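Local coordinates for protein ribonucleoside-diphosphate reductase subunit beta (Clostridium botulinum, PDB 6ZJK) that forms the diiron small subunit of a ribonucleotide reductase, which reduces ribonucleoside diphosphates to deoxyribonucleoside diphosphates, probably by supplying the radical, at residues I190-I202 with I259-M272. Numbering follows the deposited sequence.
Sequences IHNFLRAIMANYI and IFTEELEEEFRQMM
M198 lays its CG over one face of the F268 ring, toward the rim. This CG stands 4.0 Å from the ring centroid, a CH-pi contact. Its SD sits obliquely beside the same ring and makes a Met-aromatic contact. The M198 chain leaves with CG anti to the backbone N (chi1 -174°) and then bends at chi2, which carries CE on to the F268 carbonyl oxygen. The opposite face of the ring meets L264 O of its own helix, so the ring lies between M198 and the backbone of its own helix. At the ring edge, in its plane, L194 CB comes to 3.9 Å from F268 CZ.

M271 is a knob in a hole made by R195, M198, A199 and I202. Its chain bends at chi3, and CE reaches 3.7 Å from R195 O. I202 CD1 packs on M271 CB, and I202 CG1 meets M272 CE. At the other end, L194 CD1 wedges among I259 CG2, F260 CE1 and L264 CD2, each within 3.8 Å.

The polar link lies at the border of this apolar seam. R195 NH1 forms a salt bridge to E267 OE1 at 3.2 Å, with the guanidinium and carboxylate planes 14° apart. H191 sets its ring edge against L264 CD1, while its ND1 is hydrogen-bonded to E189. In the second shell, T261 N-caps helix 262-287: its OG1 accepts from L264 N (3.0 Å).

The segments 190-202 and 262-272 run roughly parallel, their axes crossing at -35° and coming within 10.2 Å. Helix 225-255 lies between them in sequence, and its L252 touches L194. Helix 190-220, which also carries the iron ligand E204, packs against helices 90-118, 168-186 and 225-255. The contact thus joins helix 262-287 to the helical bundle that holds the diiron site.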
ATOM      1  N   ILE A 190      -9.401  19.419  11.427  1.00 62.81           N
ATOM      2  CA  ILE A 190      -9.471  18.252  12.307  1.00 61.21           C
ATOM      3  C   ILE A 190     -10.881  17.670  12.358  1.00 64.11           C
ATOM      4  O   ILE A 190     -11.062  16.446  12.336  1.00 61.71           O
ATOM      5  CB  ILE A 190      -8.954  18.590  13.719  1.00 67.01           C
ATOM      6  CG1 ILE A 190      -9.090  17.367  14.625  1.00 65.87           C
ATOM      7  CG2 ILE A 190      -9.703  19.767  14.325  1.00 63.94           C
ATOM      8  CD1 ILE A 190      -8.067  16.283  14.351  1.00 60.66           C
ATOM      9  N   HIS A 191     -11.943  18.480  12.284  1.00 64.67           N
ATOM     10  CA  HIS A 191     -13.290  17.919  12.339  1.00 64.82           C
ATOM     11  C   HIS A 191     -13.601  17.123  11.077  1.00 57.87           C
ATOM     12  O   HIS A 191     -14.188  16.035  11.151  1.00 56.61           O
ATOM     13  CB  HIS A 191     -14.317  19.023  12.555  1.00 63.17           C
ATOM     14  CG  HIS A 191     -14.250  19.633  13.918  1.00 69.11           C
ATOM     15  ND1 HIS A 191     -13.531  20.781  14.180  1.00 69.50           N
ATOM     16  CD2 HIS A 191     -14.752  19.224  15.108  1.00 68.47           C
ATOM     17  CE1 HIS A 191     -13.628  21.076  15.463  1.00 66.35           C
ATOM     18  NE2 HIS A 191     -14.360  20.145  16.049  1.00 66.73           N
ATOM     19  N   ASN A 192     -13.215  17.648   9.908  1.00 58.00           N
ATOM     20  CA  ASN A 192     -13.356  16.881   8.676  1.00 58.61           C
ATOM     21  C   ASN A 192     -12.558  15.587   8.729  1.00 57.51           C
ATOM     22  O   ASN A 192     -12.970  14.574   8.147  1.00 55.84           O
ATOM     23  CB  ASN A 192     -12.923  17.720   7.477  1.00 61.18           C
ATOM     24  CG  ASN A 192     -13.841  18.903   7.234  1.00 67.17           C
ATOM     25  OD1 ASN A 192     -14.996  18.900   7.658  1.00 65.77           O
ATOM     26  ND2 ASN A 192     -13.344  19.904   6.519  1.00 68.43           N
ATOM     27  N   PHE A 193     -11.446  15.596   9.428  1.00 56.30           N
ATOM     28  CA  PHE A 193     -10.601  14.426   9.534  1.00 52.67           C
ATOM     29  C   PHE A 193     -11.275  13.342  10.344  1.00 53.28           C
ATOM     30  O   PHE A 193     -11.294  12.216   9.926  1.00 51.42           O
ATOM     31  CB  PHE A 193      -9.241  14.827  10.099  1.00 52.02           C
ATOM     32  CG  PHE A 193      -8.306  13.691  10.328  1.00 53.20           C
ATOM     33  CD1 PHE A 193      -7.617  13.130   9.299  1.00 51.92           C
ATOM     34  CD2 PHE A 193      -8.093  13.221  11.584  1.00 54.96           C
ATOM     35  CE1 PHE A 193      -6.752  12.087   9.513  1.00 54.58           C
ATOM     36  CE2 PHE A 193      -7.241  12.175  11.814  1.00 53.29           C
ATOM     37  CZ  PHE A 193      -6.562  11.612  10.775  1.00 54.11           C
ATOM     38  N   LEU A 194     -11.856  13.693  11.482  1.00 50.74           N
ATOM     39  CA  LEU A 194     -12.531  12.733  12.337  1.00 50.14           C
ATOM     40  C   LEU A 194     -13.822  12.193  11.742  1.00 51.83           C
ATOM     41  O   LEU A 194     -14.161  11.065  11.948  1.00 47.51           O
ATOM     42  CB  LEU A 194     -12.793  13.311  13.706  1.00 46.84           C
ATOM     43  CG  LEU A 194     -11.588  13.656  14.564  1.00 57.18           C
ATOM     44  CD1 LEU A 194     -12.017  14.374  15.816  1.00 53.82           C
ATOM     45  CD2 LEU A 194     -10.774  12.436  14.907  1.00 47.51           C
ATOM     46  N   ARG A 195     -14.535  13.017  10.992  1.00 51.08           N
ATOM     47  CA  ARG A 195     -15.748  12.571  10.335  1.00 51.05           C
ATOM     48  C   ARG A 195     -15.357  11.562   9.242  1.00 49.47           C
ATOM     49  O   ARG A 195     -16.005  10.577   9.059  1.00 43.46           O
ATOM     50  CB  ARG A 195     -16.550  13.741   9.788  1.00 55.09           C
ATOM     51  CG  ARG A 195     -17.180  14.624  10.839  1.00 57.47           C
ATOM     52  CD  ARG A 195     -18.228  15.561  10.267  1.00 63.92           C
ATOM     53  NE  ARG A 195     -17.688  16.885  10.012  1.00 65.55           N
ATOM     54  CZ  ARG A 195     -17.749  17.893  10.871  1.00 67.12           C
ATOM     55  NH1 ARG A 195     -18.326  17.737  12.040  1.00 62.42           N
ATOM     56  NH2 ARG A 195     -17.219  19.057  10.571  1.00 68.58           N
ATOM     57  N   ALA A 196     -14.226  11.759   8.616  1.00 47.89           N
ATOM     58  CA  ALA A 196     -13.786  10.819   7.626  1.00 47.61           C
ATOM     59  C   ALA A 196     -13.375   9.495   8.233  1.00 49.86           C
ATOM     60  O   ALA A 196     -13.508   8.484   7.623  1.00 46.06           O
ATOM     61  CB  ALA A 196     -12.673  11.377   6.824  1.00 43.29           C
ATOM     62  N   ILE A 197     -12.882   9.519   9.452  1.00 44.22           N
ATOM     63  CA  ILE A 197     -12.470   8.316  10.091  1.00 41.94           C
ATOM     64  C   ILE A 197     -13.684   7.510  10.424  1.00 41.70           C
ATOM     65  O   ILE A 197     -13.713   6.360  10.256  1.00 42.89           O
ATOM     66  CB  ILE A 197     -11.665   8.597  11.373  1.00 45.36           C
ATOM     67  CG1 ILE A 197     -10.375   9.334  11.068  1.00 49.87           C
ATOM     68  CG2 ILE A 197     -11.399   7.327  12.121  1.00 38.55           C
ATOM     69  CD1 ILE A 197      -9.312   8.534  10.437  1.00 50.18           C
ATOM     70  N   MET A 198     -14.717   8.167  10.874  1.00 42.78           N
ATOM     71  CA  MET A 198     -15.946   7.506  11.223  1.00 45.85           C
ATOM     72  C   MET A 198     -16.618   6.967   9.959  1.00 41.35           C
ATOM     73  O   MET A 198     -17.152   5.930   9.969  1.00 39.27           O
ATOM     74  CB  MET A 198     -16.813   8.451  12.073  1.00 43.09           C
ATOM     75  CG  MET A 198     -18.080   7.918  12.673  1.00 47.93           C
ATOM     76  SD  MET A 198     -18.056   6.528  13.716  1.00 44.81           S
ATOM     77  CE  MET A 198     -19.719   6.021  13.654  1.00 44.91           C
ATOM     78  N   ALA A 199     -16.507   7.682   8.861  1.00 42.82           N
ATOM     79  CA  ALA A 199     -17.046   7.235   7.583  1.00 39.79           C
ATOM     80  C   ALA A 199     -16.445   5.912   7.163  1.00 44.71           C
ATOM     81  O   ALA A 199     -17.135   5.014   6.792  1.00 42.95           O
ATOM     82  CB  ALA A 199     -16.794   8.256   6.550  1.00 43.62           C
ATOM     83  N   ASN A 200     -15.134   5.807   7.243  1.00 41.30           N
ATOM     84  CA  ASN A 200     -14.460   4.590   6.969  1.00 36.53           C
ATOM     85  C   ASN A 200     -14.979   3.459   7.773  1.00 39.03           C
ATOM     86  O   ASN A 200     -15.179   2.426   7.270  1.00 40.74           O
ATOM     87  CB  ASN A 200     -13.033   4.740   7.403  1.00 44.83           C
ATOM     88  CG  ASN A 200     -12.093   4.838   6.282  1.00 52.49           C
ATOM     89  OD1 ASN A 200     -11.788   3.873   5.670  1.00 58.72           O
ATOM     90  ND2 ASN A 200     -11.622   6.017   6.021  1.00 51.24           N
ATOM     91  N   TYR A 201     -15.121   3.656   9.077  1.00 40.39           N
ATOM     92  CA  TYR A 201     -15.600   2.638   9.995  1.00 40.44           C
ATOM     93  C   TYR A 201     -16.981   2.155   9.582  1.00 39.23           C
ATOM     94  O   TYR A 201     -17.234   1.012   9.528  1.00 38.43           O
ATOM     95  CB  TYR A 201     -15.541   3.151  11.452  1.00 41.46           C
ATOM     96  CG  TYR A 201     -15.938   2.186  12.520  1.00 43.78           C
ATOM     97  CD1 TYR A 201     -15.346   0.993  12.626  1.00 41.88           C
ATOM     98  CD2 TYR A 201     -16.911   2.498  13.437  1.00 46.21           C
ATOM     99  CE1 TYR A 201     -15.731   0.107  13.566  1.00 45.67           C
ATOM    100  CE2 TYR A 201     -17.282   1.619  14.399  1.00 39.93           C
ATOM    101  CZ  TYR A 201     -16.678   0.432  14.461  1.00 44.31           C
ATOM    102  OH  TYR A 201     -16.995  -0.476  15.340  1.00 36.56           O
ATOM    103  N   ILE A 202     -17.847   3.068   9.235  1.00 38.54           N
ATOM    104  CA  ILE A 202     -19.175   2.719   8.776  1.00 42.45           C
ATOM    105  C   ILE A 202     -19.124   1.897   7.494  1.00 39.53           C
ATOM    106  O   ILE A 202     -19.684   0.867   7.433  1.00 39.60           O
ATOM    107  CB  ILE A 202     -20.020   3.957   8.576  1.00 42.78           C
ATOM    108  CG1 ILE A 202     -20.403   4.532   9.917  1.00 40.64           C
ATOM    109  CG2 ILE A 202     -21.249   3.626   7.782  1.00 39.87           C
ATOM    110  CD1 ILE A 202     -20.818   5.954   9.869  1.00 40.25           C
ATOM    111  N   ILE A 259     -11.465  17.851  21.701  1.00 56.85           N
ATOM    112  CA  ILE A 259     -12.219  17.834  20.446  1.00 59.77           C
ATOM    113  C   ILE A 259     -13.387  16.854  20.500  1.00 58.89           C
ATOM    114  O   ILE A 259     -14.477  17.144  19.989  1.00 57.28           O
ATOM    115  CB  ILE A 259     -11.276  17.514  19.266  1.00 55.93           C
ATOM    116  CG1 ILE A 259     -10.225  18.601  19.109  1.00 58.54           C
ATOM    117  CG2 ILE A 259     -12.067  17.386  17.979  1.00 61.60           C
ATOM    118  CD1 ILE A 259     -10.839  19.926  18.722  1.00 64.99           C
ATOM    119  N   PHE A 260     -13.198  15.713  21.167  1.00 56.70           N
ATOM    120  CA  PHE A 260     -14.245  14.706  21.315  1.00 56.39           C
ATOM    121  C   PHE A 260     -15.245  15.148  22.378  1.00 58.52           C
ATOM    122  O   PHE A 260     -15.302  14.622  23.491  1.00 63.54           O
ATOM    123  CB  PHE A 260     -13.652  13.358  21.676  1.00 53.91           C
ATOM    124  CG  PHE A 260     -13.207  12.560  20.500  1.00 49.65           C
ATOM    125  CD1 PHE A 260     -12.076  12.913  19.789  1.00 50.21           C
ATOM    126  CD2 PHE A 260     -13.917  11.435  20.113  1.00 53.25           C
ATOM    127  CE1 PHE A 260     -11.659  12.147  18.700  1.00 47.67           C
ATOM    128  CE2 PHE A 260     -13.511  10.666  19.023  1.00 50.28           C
ATOM    129  CZ  PHE A 260     -12.386  11.023  18.320  1.00 48.42           C
ATOM    130  N   THR A 261     -16.056  16.128  22.003  1.00 57.39           N
ATOM    131  CA  THR A 261     -17.097  16.584  22.901  1.00 59.32           C
ATOM    132  C   THR A 261     -18.253  15.587  22.889  1.00 64.78           C
ATOM    133  O   THR A 261     -18.348  14.719  22.015  1.00 57.13           O
ATOM    134  CB  THR A 261     -17.581  17.981  22.499  1.00 57.86           C
ATOM    135  OG1 THR A 261     -18.136  17.949  21.176  1.00 59.93           O
ATOM    136  CG2 THR A 261     -16.427  18.977  22.530  1.00 62.51           C
ATOM    137  N   GLU A 262     -19.138  15.694  23.885  1.00 61.45           N
ATOM    138  CA  GLU A 262     -20.476  15.113  23.913  1.00 57.76           C
ATOM    139  C   GLU A 262     -21.139  15.235  22.550  1.00 60.54           C
ATOM    140  O   GLU A 262     -21.955  14.389  22.177  1.00 60.48           O
ATOM    141  CB  GLU A 262     -21.342  15.745  25.002  1.00 67.48           C
ATOM    142  CG  GLU A 262     -22.363  14.775  25.583  1.00 70.44           C
ATOM    143  CD  GLU A 262     -22.621  15.002  27.070  1.00 82.36           C
ATOM    144  OE1 GLU A 262     -22.390  14.070  27.874  1.00 85.01           O
ATOM    145  OE2 GLU A 262     -23.045  16.122  27.439  1.00 80.96           O
ATOM    146  N   GLU A 263     -20.991  16.459  22.047  1.00 61.73           N
ATOM    147  CA  GLU A 263     -21.695  16.806  20.820  1.00 67.58           C
ATOM    148  C   GLU A 263     -21.083  16.084  19.626  1.00 62.89           C
ATOM    149  O   GLU A 263     -21.799  15.484  18.823  1.00 62.91           O
ATOM    150  CB  GLU A 263     -21.657  18.326  20.600  1.00 74.57           C
ATOM    151  CG  GLU A 263     -22.878  18.927  19.873  1.00 85.98           C
ATOM    152  CD  GLU A 263     -22.616  19.304  18.400  1.00 90.54           C
ATOM    153  OE1 GLU A 263     -23.495  19.071  17.542  1.00 93.08           O
ATOM    154  OE2 GLU A 263     -21.527  19.840  18.100  1.00 90.68           O
ATOM    155  N   LEU A 264     -19.749  16.033  19.524  1.00 65.07           N
ATOM    156  CA  LEU A 264     -19.171  15.342  18.369  1.00 59.60           C
ATOM    157  C   LEU A 264     -19.446  13.842  18.424  1.00 57.29           C
ATOM    158  O   LEU A 264     -19.673  13.208  17.385  1.00 58.74           O
ATOM    159  CB  LEU A 264     -17.670  15.626  18.252  1.00 57.15           C
ATOM    160  CG  LEU A 264     -17.072  14.929  17.022  1.00 61.48           C
ATOM    161  CD1 LEU A 264     -17.320  15.807  15.806  1.00 61.13           C
ATOM    162  CD2 LEU A 264     -15.590  14.673  17.165  1.00 55.23           C
ATOM    163  N   GLU A 265     -19.462  13.229  19.608  1.00 52.21           N
ATOM    164  CA  GLU A 265     -19.833  11.821  19.674  1.00 54.79           C
ATOM    165  C   GLU A 265     -21.272  11.605  19.215  1.00 61.05           C
ATOM    166  O   GLU A 265     -21.570  10.585  18.585  1.00 57.89           O
ATOM    167  CB  GLU A 265     -19.632  11.285  21.093  1.00 57.70           C
ATOM    168  CG  GLU A 265     -18.197  11.445  21.610  1.00 62.38           C
ATOM    169  CD  GLU A 265     -17.898  10.578  22.824  1.00 70.44           C
ATOM    170  OE1 GLU A 265     -18.720  10.554  23.781  1.00 65.08           O
ATOM    171  OE2 GLU A 265     -16.826   9.927  22.823  1.00 69.61           O
ATOM    172  N   GLU A 266     -22.167  12.565  19.473  1.00 57.59           N
ATOM    173  CA  GLU A 266     -23.526  12.418  18.953  1.00 59.17           C
ATOM    174  C   GLU A 266     -23.544  12.558  17.436  1.00 54.71           C
ATOM    175  O   GLU A 266     -24.284  11.843  16.752  1.00 56.12           O
ATOM    176  CB  GLU A 266     -24.463  13.445  19.600  1.00 61.35           C
ATOM    177  CG  GLU A 266     -25.954  13.198  19.328  1.00 64.10           C
ATOM    178  CD  GLU A 266     -26.401  11.800  19.748  1.00 63.68           C
ATOM    179  OE1 GLU A 266     -25.952  11.311  20.808  1.00 72.21           O
ATOM    180  OE2 GLU A 266     -27.213  11.185  19.023  1.00 63.70           O
ATOM    181  N   GLU A 267     -22.686  13.417  16.880  1.00 55.53           N
ATOM    182  CA  GLU A 267     -22.631  13.480  15.421  1.00 60.63           C
ATOM    183  C   GLU A 267     -22.132  12.164  14.821  1.00 55.62           C
ATOM    184  O   GLU A 267     -22.644  11.704  13.794  1.00 58.73           O
ATOM    185  CB  GLU A 267     -21.734  14.648  15.009  1.00 58.81           C
ATOM    186  CG  GLU A 267     -22.027  15.951  15.698  1.00 70.69           C
ATOM    187  CD  GLU A 267     -21.188  17.085  15.136  1.00 76.93           C
ATOM    188  OE1 GLU A 267     -20.833  17.031  13.932  1.00 72.45           O
ATOM    189  OE2 GLU A 267     -20.859  18.015  15.907  1.00 76.98           O
ATOM    190  N   PHE A 268     -21.257  11.419  15.495  1.00 57.17           N
ATOM    191  CA  PHE A 268     -20.893  10.083  15.036  1.00 53.66           C
ATOM    192  C   PHE A 268     -22.084   9.129  15.077  1.00 49.64           C
ATOM    193  O   PHE A 268     -22.253   8.298  14.176  1.00 52.05           O
ATOM    194  CB  PHE A 268     -19.744   9.534  15.886  1.00 54.09           C
ATOM    195  CG  PHE A 268     -18.406  10.188  15.619  1.00 52.67           C
ATOM    196  CD1 PHE A 268     -18.248  11.093  14.576  1.00 52.97           C
ATOM    197  CD2 PHE A 268     -17.294   9.844  16.374  1.00 55.49           C
ATOM    198  CE1 PHE A 268     -17.014  11.674  14.314  1.00 54.76           C
ATOM    199  CE2 PHE A 268     -16.043  10.422  16.122  1.00 56.83           C
ATOM    200  CZ  PHE A 268     -15.907  11.338  15.092  1.00 56.00           C
ATOM    201  N   ARG A 269     -22.891   9.189  16.139  1.00 53.37           N
ATOM    202  CA  ARG A 269     -24.067   8.330  16.249  1.00 53.03           C
ATOM    203  C   ARG A 269     -25.052   8.579  15.110  1.00 50.83           C
ATOM    204  O   ARG A 269     -25.692   7.639  14.624  1.00 45.58           O
ATOM    205  CB  ARG A 269     -24.732   8.498  17.619  1.00 60.41           C
ATOM    206  CG  ARG A 269     -23.959   7.780  18.735  1.00 52.26           C
ATOM    207  CD  ARG A 269     -24.587   7.893  20.111  1.00 52.59           C
ATOM    208  NE  ARG A 269     -25.517   6.820  20.417  1.00 50.66           N
ATOM    209  CZ  ARG A 269     -26.841   6.915  20.321  1.00 53.46           C
ATOM    210  NH1 ARG A 269     -27.412   8.046  19.932  1.00 52.12           N
ATOM    211  NH2 ARG A 269     -27.591   5.877  20.617  1.00 51.82           N
ATOM    212  N   GLN A 270     -25.174   9.813  14.683  1.00 49.75           N
ATOM    213  CA  GLN A 270     -26.069  10.157  13.615  1.00 50.92           C
ATOM    214  C   GLN A 270     -25.556   9.752  12.253  1.00 54.63           C
ATOM    215  O   GLN A 270     -26.327   9.502  11.367  1.00 51.72           O
ATOM    216  CB  GLN A 270     -26.368  11.629  13.599  1.00 52.61           C
ATOM    217  CG  GLN A 270     -27.245  12.067  14.740  1.00 53.93           C
ATOM    218  CD  GLN A 270     -28.539  11.314  14.856  1.00 62.49           C
ATOM    219  OE1 GLN A 270     -29.358  11.384  13.988  1.00 56.79           O
ATOM    220  NE2 GLN A 270     -28.736  10.635  15.958  1.00 55.26           N
ATOM    221  N   MET A 271     -24.241   9.663  12.102  1.00 48.63           N
ATOM    222  CA  MET A 271     -23.612   9.243  10.883  1.00 46.22           C
ATOM    223  C   MET A 271     -23.942   7.809  10.732  1.00 46.19           C
ATOM    224  O   MET A 271     -24.267   7.385   9.693  1.00 49.89           O
ATOM    225  CB  MET A 271     -22.103   9.424  10.951  1.00 49.03           C
ATOM    226  CG  MET A 271     -21.630  10.853  10.855  1.00 48.64           C
ATOM    227  SD  MET A 271     -19.886  11.089  10.572  1.00 50.80           S
ATOM    228  CE  MET A 271     -19.657  10.232   9.067  1.00 45.65           C
ATOM    229  N   MET A 272     -23.855   7.050  11.778  1.00 44.77           N
ATOM    230  CA  MET A 272     -24.200   5.686  11.707  1.00 46.85           C
ATOM    231  C   MET A 272     -25.696   5.493  11.395  1.00 52.33           C
ATOM    232  O   MET A 272     -26.038   4.590  10.713  1.00 48.94           O
ATOM    233  CB  MET A 272     -23.819   5.054  12.996  1.00 38.13           C
ATOM    234  CG  MET A 272     -24.145   3.628  13.165  1.00 42.02           C
ATOM    235  SD  MET A 272     -23.332   2.488  12.076  1.00 44.81           S
ATOM    236  CE  MET A 272     -21.801   2.127  12.853  1.00 40.78           C
TER